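Local coordinates for methylated RNA-binding protein 1 (Saccharomyces cerevisiae S288c, PDB 4RCM) that recognises N6-methyladenosine in RNA through its YTH domain and lowers the stability of PHO4 mRNA by binding its 3'-UTR, at residues V20-S25 with S66-G71; L26-R31 with I91-Q96; I37-H42 with L87-W92. All blocks are in the same frame, centred on the assembly; numbering follows the deposited sequence.

Interaction 1: residues V20-S25 with S66-G71; sequences VIKSSS and SINTSG. With nucleotides of chain C.
Strands 17-23 and 61-67 run parallel here, and the tight half of the contact is their shared backbone ladder. Ser66 lies in register with Lys22; its N donates to Ile21 O, and its O receives the Ser23 N-H at 2.8 Å, almost straight at 170°. A third bond, Asn68 N to Ser23 O at 3.1 Å, carries the pairing just past the strand end. On the face that Lys22 shares with Ser66, the lysine chain bends at chi2 and chi3, laying CD and CE alongside Ser66 CB and bringing NZ to Ser66 OG at 2.7 Å. Ser66 OG, held anti to its backbone N, also bonds to Arg72 O, so a small hydroxyl suits this buried spot between ammonium and carbonyl. An alanine at Lys22 would remove the ammonium and the methylenes lying on Ser66, and would probably leave the buried hydroxyl less firmly held. The loose side is the exposed turn at 68-70, where Ser70 OG donates to Ile67 O from above the carbonyl plane and Asn68 OD1 comes no closer than 4.1 Å to Lys22 CE. Beyond the ladder, the strand end meets the methylated nucleotide of chain C: Ser24 N lies 2.9 Å from the adenine N3, and Lys22 O touches the ribose at C2'. Ladder and buried ammonium together imply a firmly held strand end, which presents backbone atoms to the base and sugar.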
loop_
_atom_site.group_PDB
_atom_site.type_symbol
_atom_site.label_atom_id
_atom_site.label_comp_id
_atom_site.label_asym_id
_atom_site.label_seq_id
_atom_site.Cartn_x
_atom_site.Cartn_y
_atom_site.Cartn_z
ATOM N N VAL A 20 -3.959 3.155 -3.238
ATOM C CA VAL A 20 -3.723 3.593 -1.865
ATOM C C VAL A 20 -4.487 2.665 -0.921
ATOM O O VAL A 20 -5.584 2.232 -1.252
ATOM C CB VAL A 20 -4.147 5.062 -1.625
ATOM C CG1 VAL A 20 -4.275 5.387 -0.147
ATOM C CG2 VAL A 20 -3.137 5.986 -2.259
ATOM N N ILE A 21 -3.901 2.408 0.257
ATOM C CA ILE A 21 -4.590 1.659 1.367
ATOM C C ILE A 21 -4.650 2.642 2.525
ATOM O O ILE A 21 -3.615 3.224 2.896
ATOM C CB ILE A 21 -3.858 0.361 1.811
ATOM C CG1 ILE A 21 -3.790 -0.657 0.679
ATOM C CG2 ILE A 21 -4.548 -0.297 3.018
ATOM C CD1 ILE A 21 -5.117 -1.232 0.220
ATOM N N LYS A 22 -5.860 2.871 3.071
ATOM C CA LYS A 22 -5.981 3.753 4.269
ATOM C C LYS A 22 -6.373 2.843 5.408
ATOM O O LYS A 22 -7.408 2.118 5.341
ATOM C CB LYS A 22 -7.049 4.848 4.101
ATOM C CG LYS A 22 -6.849 5.799 2.944
ATOM C CD LYS A 22 -5.546 6.592 3.048
ATOM C CE LYS A 22 -5.493 7.545 4.243
ATOM N NZ LYS A 22 -4.312 8.465 4.182
ATOM N N SER A 23 -5.508 2.785 6.387
ATOM C CA SER A 23 -5.751 1.981 7.581
ATOM C C SER A 23 -6.218 2.870 8.722
ATOM O O SER A 23 -5.678 3.988 8.912
ATOM C CB SER A 23 -4.451 1.276 8.001
ATOM O OG SER A 23 -4.600 0.695 9.275
ATOM N N SER A 24 -7.169 2.362 9.498
ATOM C CA SER A 24 -7.612 3.004 10.755
ATOM C C SER A 24 -6.557 3.066 11.891
ATOM O O SER A 24 -6.731 3.877 12.813
ATOM C CB SER A 24 -8.905 2.321 11.256
ATOM O OG SER A 24 -10.005 2.654 10.395
ATOM N N SER A 25 -5.468 2.265 11.813
ATOM C CA SER A 25 -4.503 2.152 12.891
ATOM C C SER A 25 -3.063 1.803 12.471
ATOM O O SER A 25 -2.821 0.987 11.579
ATOM C CB SER A 25 -4.966 1.113 13.914
ATOM O OG SER A 25 -5.234 -0.130 13.291
ATOM N N SER A 66 -1.224 3.946 3.990
ATOM C CA SER A 66 -1.335 5.204 4.677
ATOM C C SER A 66 -2.264 5.044 5.902
ATOM O O SER A 66 -3.175 4.214 5.889
ATOM C CB SER A 66 -1.927 6.197 3.678
ATOM O OG SER A 66 -1.812 7.514 4.160
ATOM N N ILE A 67 -2.029 5.830 6.951
ATOM C CA ILE A 67 -2.918 5.839 8.156
ATOM C C ILE A 67 -3.793 7.116 8.144
ATOM O O ILE A 67 -3.264 8.277 8.101
ATOM C CB ILE A 67 -2.088 5.751 9.478
ATOM C CG1 ILE A 67 -1.271 4.434 9.471
ATOM C CG2 ILE A 67 -2.987 5.805 10.707
ATOM C CD1 ILE A 67 -0.013 4.540 10.319
ATOM N N ASN A 68 -5.095 6.911 8.208
ATOM C CA ASN A 68 -6.047 8.016 8.262
ATOM C C ASN A 68 -5.753 8.971 9.424
ATOM O O ASN A 68 -5.174 8.574 10.473
ATOM C CB ASN A 68 -7.498 7.518 8.334
ATOM C CG ASN A 68 -8.488 8.560 7.836
ATOM O OD1 ASN A 68 -8.269 9.178 6.788
ATOM N ND2 ASN A 68 -9.582 8.762 8.573
ATOM N N THR A 69 -6.085 10.255 9.190
ATOM C CA THR A 69 -5.960 11.344 10.136
ATOM C C THR A 69 -4.543 11.780 10.419
ATOM O O THR A 69 -4.272 12.962 10.337
ATOM C CB THR A 69 -6.680 11.044 11.467
ATOM O OG1 THR A 69 -8.068 10.820 11.212
ATOM C CG2 THR A 69 -6.523 12.207 12.403
ATOM N N SER A 70 -3.645 10.866 10.800
ATOM C CA SER A 70 -2.214 11.212 10.852
ATOM C C SER A 70 -1.714 11.554 9.434
ATOM O O SER A 70 -0.861 12.374 9.266
ATOM C CB SER A 70 -1.355 10.061 11.404
ATOM O OG SER A 70 -1.540 8.873 10.605
ATOM N N GLY A 71 -2.243 10.846 8.440
ATOM C CA GLY A 71 -1.762 10.938 7.071
ATOM C C GLY A 71 -0.357 10.411 6.940
ATOM O O GLY A 71 0.395 10.839 6.063
ATOM C C2 6MZ C 3 -8.190 -0.802 9.410
ATOM C C4 6MZ C 3 -9.239 -0.223 7.374
ATOM C C5 6MZ C 3 -8.984 -1.571 6.845
ATOM N N9 6MZ C 3 -9.864 0.447 6.386
ATOM N N3 6MZ C 3 -8.822 0.100 8.653
ATOM N N1 6MZ C 3 -7.931 -2.061 8.993
ATOM C C6 6MZ C 3 -8.281 -2.514 7.767
ATOM N N6 6MZ C 3 -8.052 -3.786 7.370
ATOM C C9 6MZ C 3 -7.569 -4.811 8.268
ATOM N N7 6MZ C 3 -9.499 -1.627 5.584
ATOM C C8 6MZ C 3 -10.035 -0.390 5.332
ATOM O "O5'" 6MZ C 3 -14.821 2.597 5.058
ATOM C "C5'" 6MZ C 3 -13.834 1.749 5.694
ATOM C "C4'" 6MZ C 3 -12.609 2.561 6.135
ATOM O "O4'" 6MZ C 3 -11.745 1.760 6.968
ATOM C "C1'" 6MZ C 3 -10.355 1.876 6.566
ATOM C "C2'" 6MZ C 3 -10.375 2.880 5.399
ATOM O "O2'" 6MZ C 3 -10.064 4.231 5.835
ATOM C "C3'" 6MZ C 3 -11.779 3.098 4.957
ATOM O "O3'" 6MZ C 3 -11.871 4.529 4.723
#

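Interaction 2: residues L26-R31 with I91-Q96. With nucleotides of chain C.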
loop_
_atom_site.group_PDB
_atom_site.type_symbol
_atom_site.label_atom_id
_atom_site.label_comp_id
_atom_site.label_asym_id
_atom_site.label_seq_id
_atom_site.Cartn_x
_atom_site.Cartn_y
_atom_site.Cartn_z
ATOM N N LEU A 26 -2.102 2.396 13.170
ATOM C CA LEU A 26 -0.740 1.922 13.109
ATOM C C LEU A 26 -0.657 0.414 13.491
ATOM O O LEU A 26 0.024 -0.366 12.783
ATOM C CB LEU A 26 0.209 2.811 13.940
ATOM C CG LEU A 26 1.647 2.307 13.891
ATOM C CD1 LEU A 26 2.163 2.447 12.447
ATOM C CD2 LEU A 26 2.569 3.012 14.893
ATOM N N LYS A 27 -1.399 -0.005 14.541
ATOM C CA LYS A 27 -1.586 -1.409 14.906
ATOM C C LYS A 27 -1.781 -2.339 13.702
ATOM O O LYS A 27 -0.987 -3.245 13.527
ATOM C CB LYS A 27 -2.797 -1.594 15.872
ATOM N N HIS A 28 -2.848 -2.134 12.912
ATOM C CA HIS A 28 -3.135 -2.986 11.770
ATOM C C HIS A 28 -2.042 -2.981 10.699
ATOM O O HIS A 28 -1.834 -3.993 10.097
ATOM C CB HIS A 28 -4.486 -2.651 11.097
ATOM C CG HIS A 28 -5.662 -3.181 11.836
ATOM N ND1 HIS A 28 -6.899 -3.352 11.246
ATOM C CD2 HIS A 28 -5.776 -3.644 13.101
ATOM C CE1 HIS A 28 -7.732 -3.862 12.129
ATOM N NE2 HIS A 28 -7.076 -4.042 13.265
ATOM N N VAL A 29 -1.353 -1.853 10.463
ATOM C CA VAL A 29 -0.227 -1.870 9.535
ATOM C C VAL A 29 0.909 -2.841 10.014
ATOM O O VAL A 29 1.485 -3.639 9.216
ATOM C CB VAL A 29 0.399 -0.462 9.381
ATOM C CG1 VAL A 29 1.659 -0.549 8.548
ATOM C CG2 VAL A 29 -0.600 0.509 8.754
ATOM N N LYS A 30 1.279 -2.699 11.274
ATOM C CA LYS A 30 2.302 -3.551 11.860
ATOM C C LYS A 30 1.961 -5.025 11.755
ATOM O O LYS A 30 2.828 -5.849 11.367
ATOM C CB LYS A 30 2.527 -3.189 13.298
ATOM C CG LYS A 30 3.240 -1.881 13.482
ATOM C CD LYS A 30 3.278 -1.536 14.949
ATOM C CE LYS A 30 3.788 -0.121 15.210
ATOM N NZ LYS A 30 5.085 -0.029 15.907
ATOM N N ARG A 31 0.718 -5.349 12.088
ATOM C CA ARG A 31 0.234 -6.690 11.990
ATOM C C ARG A 31 0.239 -7.229 10.600
ATOM O O ARG A 31 0.461 -8.421 10.426
ATOM C CB ARG A 31 -1.168 -6.815 12.552
ATOM C CG ARG A 31 -1.157 -6.740 14.065
ATOM C CD ARG A 31 -2.472 -7.196 14.637
ATOM N NE ARG A 31 -2.548 -6.845 16.055
ATOM C CZ ARG A 31 -3.676 -6.822 16.765
ATOM N NH1 ARG A 31 -3.629 -6.472 18.039
ATOM N NH2 ARG A 31 -4.849 -7.130 16.211
ATOM N N ILE A 91 -6.515 -11.491 13.422
ATOM C CA ILE A 91 -5.554 -10.438 13.816
ATOM C C ILE A 91 -6.150 -9.026 13.702
ATOM O O ILE A 91 -5.551 -8.029 14.182
ATOM C CB ILE A 91 -4.260 -10.506 12.961
ATOM C CG1 ILE A 91 -4.576 -10.317 11.466
ATOM C CG2 ILE A 91 -3.537 -11.839 13.173
ATOM C CD1 ILE A 91 -3.345 -10.390 10.554
ATOM N N TRP A 92 -7.280 -8.909 13.019
ATOM C CA TRP A 92 -7.953 -7.607 12.901
ATOM C C TRP A 92 -8.928 -7.414 14.083
ATOM O O TRP A 92 -9.800 -8.245 14.319
ATOM C CB TRP A 92 -8.731 -7.467 11.568
ATOM C CG TRP A 92 -7.954 -7.878 10.272
ATOM C CD1 TRP A 92 -8.408 -8.682 9.282
ATOM C CD2 TRP A 92 -6.644 -7.489 9.898
ATOM N NE1 TRP A 92 -7.444 -8.851 8.309
ATOM C CE2 TRP A 92 -6.355 -8.110 8.658
ATOM C CE3 TRP A 92 -5.670 -6.669 10.484
ATOM C CZ2 TRP A 92 -5.165 -7.946 8.007
ATOM C CZ3 TRP A 92 -4.474 -6.530 9.834
ATOM C CH2 TRP A 92 -4.230 -7.159 8.616
ATOM N N GLU A 93 -8.751 -6.318 14.799
ATOM C CA GLU A 93 -9.788 -5.755 15.682
ATOM C C GLU A 93 -11.029 -5.445 14.836
ATOM O O GLU A 93 -10.925 -4.903 13.717
ATOM C CB GLU A 93 -9.292 -4.459 16.348
ATOM C CG GLU A 93 -7.936 -4.529 17.072
ATOM C CD GLU A 93 -7.896 -5.516 18.259
ATOM O OE1 GLU A 93 -6.808 -6.112 18.530
ATOM O OE2 GLU A 93 -8.951 -5.690 18.935
ATOM N N ASP A 94 -12.200 -5.789 15.368
ATOM C CA ASP A 94 -13.493 -5.590 14.675
ATOM C C ASP A 94 -13.497 -6.268 13.307
ATOM O O ASP A 94 -13.873 -5.662 12.308
ATOM C CB ASP A 94 -13.813 -4.100 14.524
ATOM N N GLU A 95 -13.082 -7.526 13.290
ATOM C CA GLU A 95 -12.874 -8.305 12.049
ATOM C C GLU A 95 -14.023 -8.281 11.027
ATOM O O GLU A 95 -13.761 -8.222 9.827
ATOM C CB GLU A 95 -12.511 -9.761 12.425
ATOM C CG GLU A 95 -12.761 -10.826 11.368
ATOM C CD GLU A 95 -12.561 -12.233 11.903
ATOM O OE1 GLU A 95 -12.517 -12.415 13.139
ATOM O OE2 GLU A 95 -12.452 -13.161 11.082
ATOM N N GLN A 96 -15.273 -8.324 11.495
ATOM C CA GLN A 96 -16.465 -8.383 10.595
ATOM C C GLN A 96 -16.695 -7.118 9.724
ATOM O O GLN A 96 -17.482 -7.138 8.763
ATOM C CB GLN A 96 -17.741 -8.691 11.407
ATOM C C2 6MZ C 3 -8.190 -0.802 9.410
ATOM C C4 6MZ C 3 -9.239 -0.223 7.374
ATOM C C5 6MZ C 3 -8.984 -1.571 6.845
ATOM N N9 6MZ C 3 -9.864 0.447 6.386
ATOM N N3 6MZ C 3 -8.822 0.100 8.653
ATOM N N1 6MZ C 3 -7.931 -2.061 8.993
ATOM C C6 6MZ C 3 -8.281 -2.514 7.767
ATOM N N6 6MZ C 3 -8.052 -3.786 7.370
ATOM C C9 6MZ C 3 -7.569 -4.811 8.268
ATOM N N7 6MZ C 3 -9.499 -1.627 5.584
ATOM C C8 6MZ C 3 -10.035 -0.390 5.332
ATOM O "O5'" 6MZ C 3 -14.821 2.597 5.058
ATOM C "C5'" 6MZ C 3 -13.834 1.749 5.694
ATOM C "C4'" 6MZ C 3 -12.609 2.561 6.135
ATOM O "O4'" 6MZ C 3 -11.745 1.760 6.968
ATOM C "C1'" 6MZ C 3 -10.355 1.876 6.566
ATOM C "C2'" 6MZ C 3 -10.375 2.880 5.399
ATOM O "O2'" 6MZ C 3 -10.064 4.231 5.835
ATOM C "C3'" 6MZ C 3 -11.779 3.098 4.957
ATOM O "O3'" 6MZ C 3 -11.871 4.529 4.723
#
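The m6A pocket of the YTH domain is walled here by the first turn and a half of helix 26-35 and by the loop carrying Trp92, a residue assigned to nucleotide binding by similarity. His28 joins the two. Its CG is anti to the carbonyl carbon, and the ring uses both nitrogens: ND1 donates to the adenine N1 of the chain C nucleotide at 2.8 Å, while NE2 accepts a weak bond from Glu93 N. Imidazole suits the place because it can donate at one end and accept at the other. Trp92 CE3 sits over the centre of the imidazole face, 3.6 Å above it, although the two ring planes cross obliquely at 47°. The indole in turn offers a face to the N6-methyl carbon C9, which stands over its centre with Trp92 CD2 at 3.3 Å; Ile91 CG1 covers the opposite face. Farther along the helix, Arg31 reaches out extended from CG to NE. Its NH1 and NH2 both grip Glu93 OE1 end-on in a salt bridge, each at 3.2 Å, and NH2 also bonds to Ile91 O, a very short 2.3 Å contact near the guanidinium plane. Donation from ND1 matches an adenine N1 that can only accept when neutral, and the indole face gives the methyl group an apolar seat, consistent with recognition of a methylated adenine.

Interaction 3: residues I37-H42 with L87-W92. With nucleotides of chain C.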
loop_
_atom_site.group_PDB
_atom_site.type_symbol
_atom_site.label_atom_id
_atom_site.label_comp_id
_atom_site.label_asym_id
_atom_site.label_seq_id
_atom_site.Cartn_x
_atom_site.Cartn_y
_atom_site.Cartn_z
ATOM N N ILE A 37 -0.470 -10.421 5.490
ATOM C CA ILE A 37 -1.766 -10.303 4.863
ATOM C C ILE A 37 -2.372 -8.911 5.018
ATOM O O ILE A 37 -1.887 -8.080 5.789
ATOM C CB ILE A 37 -2.735 -11.325 5.406
ATOM C CG1 ILE A 37 -3.024 -11.085 6.895
ATOM C CG2 ILE A 37 -2.147 -12.697 5.242
ATOM C CD1 ILE A 37 -4.177 -11.963 7.422
ATOM N N TRP A 38 -3.425 -8.676 4.233
ATOM C CA TRP A 38 -4.263 -7.510 4.362
ATOM C C TRP A 38 -5.681 -7.868 3.979
ATOM O O TRP A 38 -5.928 -8.847 3.241
ATOM C CB TRP A 38 -3.751 -6.329 3.507
ATOM C CG TRP A 38 -4.494 -5.049 3.811
ATOM C CD1 TRP A 38 -5.403 -4.430 3.016
ATOM C CD2 TRP A 38 -4.447 -4.294 5.041
ATOM N NE1 TRP A 38 -5.867 -3.282 3.630
ATOM C CE2 TRP A 38 -5.312 -3.186 4.882
ATOM C CE3 TRP A 38 -3.713 -4.416 6.238
ATOM C CZ2 TRP A 38 -5.482 -2.216 5.874
ATOM C CZ3 TRP A 38 -3.898 -3.432 7.249
ATOM C CH2 TRP A 38 -4.765 -2.339 7.035
ATOM N N SER A 39 -6.616 -7.136 4.578
ATOM C CA SER A 39 -8.055 -7.213 4.245
ATOM C C SER A 39 -8.546 -5.784 4.115
ATOM O O SER A 39 -8.266 -4.940 4.999
ATOM C CB SER A 39 -8.887 -7.886 5.358
ATOM O OG SER A 39 -8.774 -9.308 5.390
ATOM N N SER A 40 -9.237 -5.493 3.023
ATOM C CA SER A 40 -9.971 -4.199 2.866
ATOM C C SER A 40 -11.410 -4.511 3.245
ATOM O O SER A 40 -11.646 -5.507 3.913
ATOM C CB SER A 40 -9.910 -3.657 1.422
ATOM O OG SER A 40 -10.319 -2.253 1.337
ATOM N N THR A 41 -12.350 -3.640 2.857
ATOM C CA THR A 41 -13.778 -3.878 3.029
ATOM C C THR A 41 -14.165 -4.876 1.975
ATOM O O THR A 41 -13.338 -5.193 1.113
ATOM C CB THR A 41 -14.579 -2.553 2.868
ATOM O OG1 THR A 41 -14.159 -1.850 1.691
ATOM C CG2 THR A 41 -14.313 -1.667 4.016
ATOM N N HIS A 42 -15.376 -5.441 2.031
ATOM C CA HIS A 42 -15.842 -6.305 0.942
ATOM C C HIS A 42 -15.649 -5.601 -0.411
ATOM O O HIS A 42 -15.170 -6.189 -1.391
ATOM C CB HIS A 42 -17.321 -6.670 1.130
ATOM C CG HIS A 42 -17.852 -7.594 0.079
ATOM N ND1 HIS A 42 -17.628 -8.952 0.101
ATOM C CD2 HIS A 42 -18.584 -7.353 -1.034
ATOM C CE1 HIS A 42 -18.188 -9.511 -0.957
ATOM N NE2 HIS A 42 -18.780 -8.562 -1.661
ATOM N N LEU A 87 -7.226 -17.688 5.400
ATOM C CA LEU A 87 -6.187 -16.931 6.150
ATOM C C LEU A 87 -6.724 -16.440 7.499
ATOM O O LEU A 87 -7.911 -16.284 7.650
ATOM C CB LEU A 87 -5.662 -15.733 5.327
ATOM C CG LEU A 87 -4.845 -16.037 4.053
ATOM C CD1 LEU A 87 -4.766 -14.834 3.136
ATOM C CD2 LEU A 87 -3.434 -16.531 4.382
ATOM N N ASP A 88 -5.837 -16.164 8.456
ATOM C CA ASP A 88 -6.226 -15.776 9.851
ATOM C C ASP A 88 -6.631 -14.288 9.979
ATOM O O ASP A 88 -5.841 -13.432 10.428
ATOM C CB ASP A 88 -5.097 -16.150 10.864
ATOM C CG ASP A 88 -5.467 -15.839 12.345
ATOM O OD1 ASP A 88 -6.680 -15.639 12.615
ATOM O OD2 ASP A 88 -4.537 -15.794 13.225
ATOM N N THR A 89 -7.876 -13.992 9.585
ATOM C CA THR A 89 -8.430 -12.642 9.750
ATOM C C THR A 89 -8.722 -12.237 11.226
ATOM O O THR A 89 -9.215 -11.126 11.491
ATOM C CB THR A 89 -9.673 -12.443 8.859
ATOM O OG1 THR A 89 -10.603 -13.495 9.079
ATOM C CG2 THR A 89 -9.274 -12.464 7.345
ATOM N N SER A 90 -8.350 -13.093 12.192
ATOM C CA SER A 90 -8.587 -12.816 13.613
ATOM C C SER A 90 -7.627 -11.749 14.131
ATOM O O SER A 90 -7.903 -11.155 15.148
ATOM C CB SER A 90 -8.473 -14.091 14.489
ATOM O OG SER A 90 -7.116 -14.329 14.904
ATOM N N ILE A 91 -6.515 -11.491 13.422
ATOM C CA ILE A 91 -5.554 -10.438 13.816
ATOM C C ILE A 91 -6.150 -9.026 13.702
ATOM O O ILE A 91 -5.551 -8.029 14.182
ATOM C CB ILE A 91 -4.260 -10.506 12.961
ATOM C CG1 ILE A 91 -4.576 -10.317 11.466
ATOM C CG2 ILE A 91 -3.537 -11.839 13.173
ATOM C CD1 ILE A 91 -3.345 -10.390 10.554
ATOM N N TRP A 92 -7.280 -8.909 13.019
ATOM C CA TRP A 92 -7.953 -7.607 12.901
ATOM C C TRP A 92 -8.928 -7.414 14.083
ATOM O O TRP A 92 -9.800 -8.245 14.319
ATOM C CB TRP A 92 -8.731 -7.467 11.568
ATOM C CG TRP A 92 -7.954 -7.878 10.272
ATOM C CD1 TRP A 92 -8.408 -8.682 9.282
ATOM C CD2 TRP A 92 -6.644 -7.489 9.898
ATOM N NE1 TRP A 92 -7.444 -8.851 8.309
ATOM C CE2 TRP A 92 -6.355 -8.110 8.658
ATOM C CE3 TRP A 92 -5.670 -6.669 10.484
ATOM C CZ2 TRP A 92 -5.165 -7.946 8.007
ATOM C CZ3 TRP A 92 -4.474 -6.530 9.834
ATOM C CH2 TRP A 92 -4.230 -7.159 8.616
ATOM C C2 6MZ C 3 -8.190 -0.802 9.410
ATOM C C4 6MZ C 3 -9.239 -0.223 7.374
ATOM C C5 6MZ C 3 -8.984 -1.571 6.845
ATOM N N9 6MZ C 3 -9.864 0.447 6.386
ATOM N N3 6MZ C 3 -8.822 0.100 8.653
ATOM N N1 6MZ C 3 -7.931 -2.061 8.993
ATOM C C6 6MZ C 3 -8.281 -2.514 7.767
ATOM N N6 6MZ C 3 -8.052 -3.786 7.370
ATOM C C9 6MZ C 3 -7.569 -4.811 8.268
ATOM N N7 6MZ C 3 -9.499 -1.627 5.584
ATOM C C8 6MZ C 3 -10.035 -0.390 5.332
ATOM O "O5'" 6MZ C 3 -14.821 2.597 5.058
ATOM C "C5'" 6MZ C 3 -13.834 1.749 5.694
ATOM C "C4'" 6MZ C 3 -12.609 2.561 6.135
ATOM O "O4'" 6MZ C 3 -11.745 1.760 6.968
ATOM C "C1'" 6MZ C 3 -10.355 1.876 6.566
ATOM C "C2'" 6MZ C 3 -10.375 2.880 5.399
ATOM O "O2'" 6MZ C 3 -10.064 4.231 5.835
ATOM C "C3'" 6MZ C 3 -11.779 3.098 4.957
ATOM O "O3'" 6MZ C 3 -11.871 4.529 4.723
#
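With CG anti to its backbone N (chi1 -171°), Trp38 swings its indole against the methylated adenine, whereas Ile37 takes the crowded position (chi1 65°) that sends CG1 and CD1 toward the 87-92 loop. The Trp38 ring lies beneath the base, its CZ2 3.4 Å from N6 of the chain C nucleotide, which stands over one face, offset toward the rim. Its benzo ring meets Trp92 obliquely, the planes 70° apart, with Trp38 CE3 3.7 Å from Trp92 CH2. These two indoles belong to the aromatic cage of the YTH fold: one backs the purine, the other receives the methyl group. Beside them, Ser39 O accepts the N6 proton in a short, nearly straight bond (2.6 Å), so the amine is fixed by backbone while its methyl turns to the cage. The small Ser39 fits its CB close to Trp92 NE1, at 3.4 Å, and its OG bonds to Gly99 O. Behind the cage, Ile37 CD1 and Ile91 CD1 meet tip to tip at 3.6 Å, and Ile37 CG2 slides past Leu87 CD1. Asp88 shapes the loop through an Asx turn, its OD1 accepting from both Ser90 N and Ser90 OG.

In the fold
Strand 17-23 leads directly into helix 26-35, and that helix into strand 37-38, so the first partners of all three interactions follow one another from the N terminus. Interaction 1 closes the loop from 20-25 to 66-71, joining neighbouring parallel strands of the mixed sheet. Interactions 2 and 3 both end on the loop between strands 72-79 and 102-112 and share Ile91 and Trp92; the span from 37-42 to 87-92 nests inside that from 26-31 to 91-96. Both cross interaction 1. Ile67 packs on Leu26 and Val29, tying sheet to helix, and Ser23 packs on Trp38, while interactions 2 and 3 bring the loop to the same nucleotide.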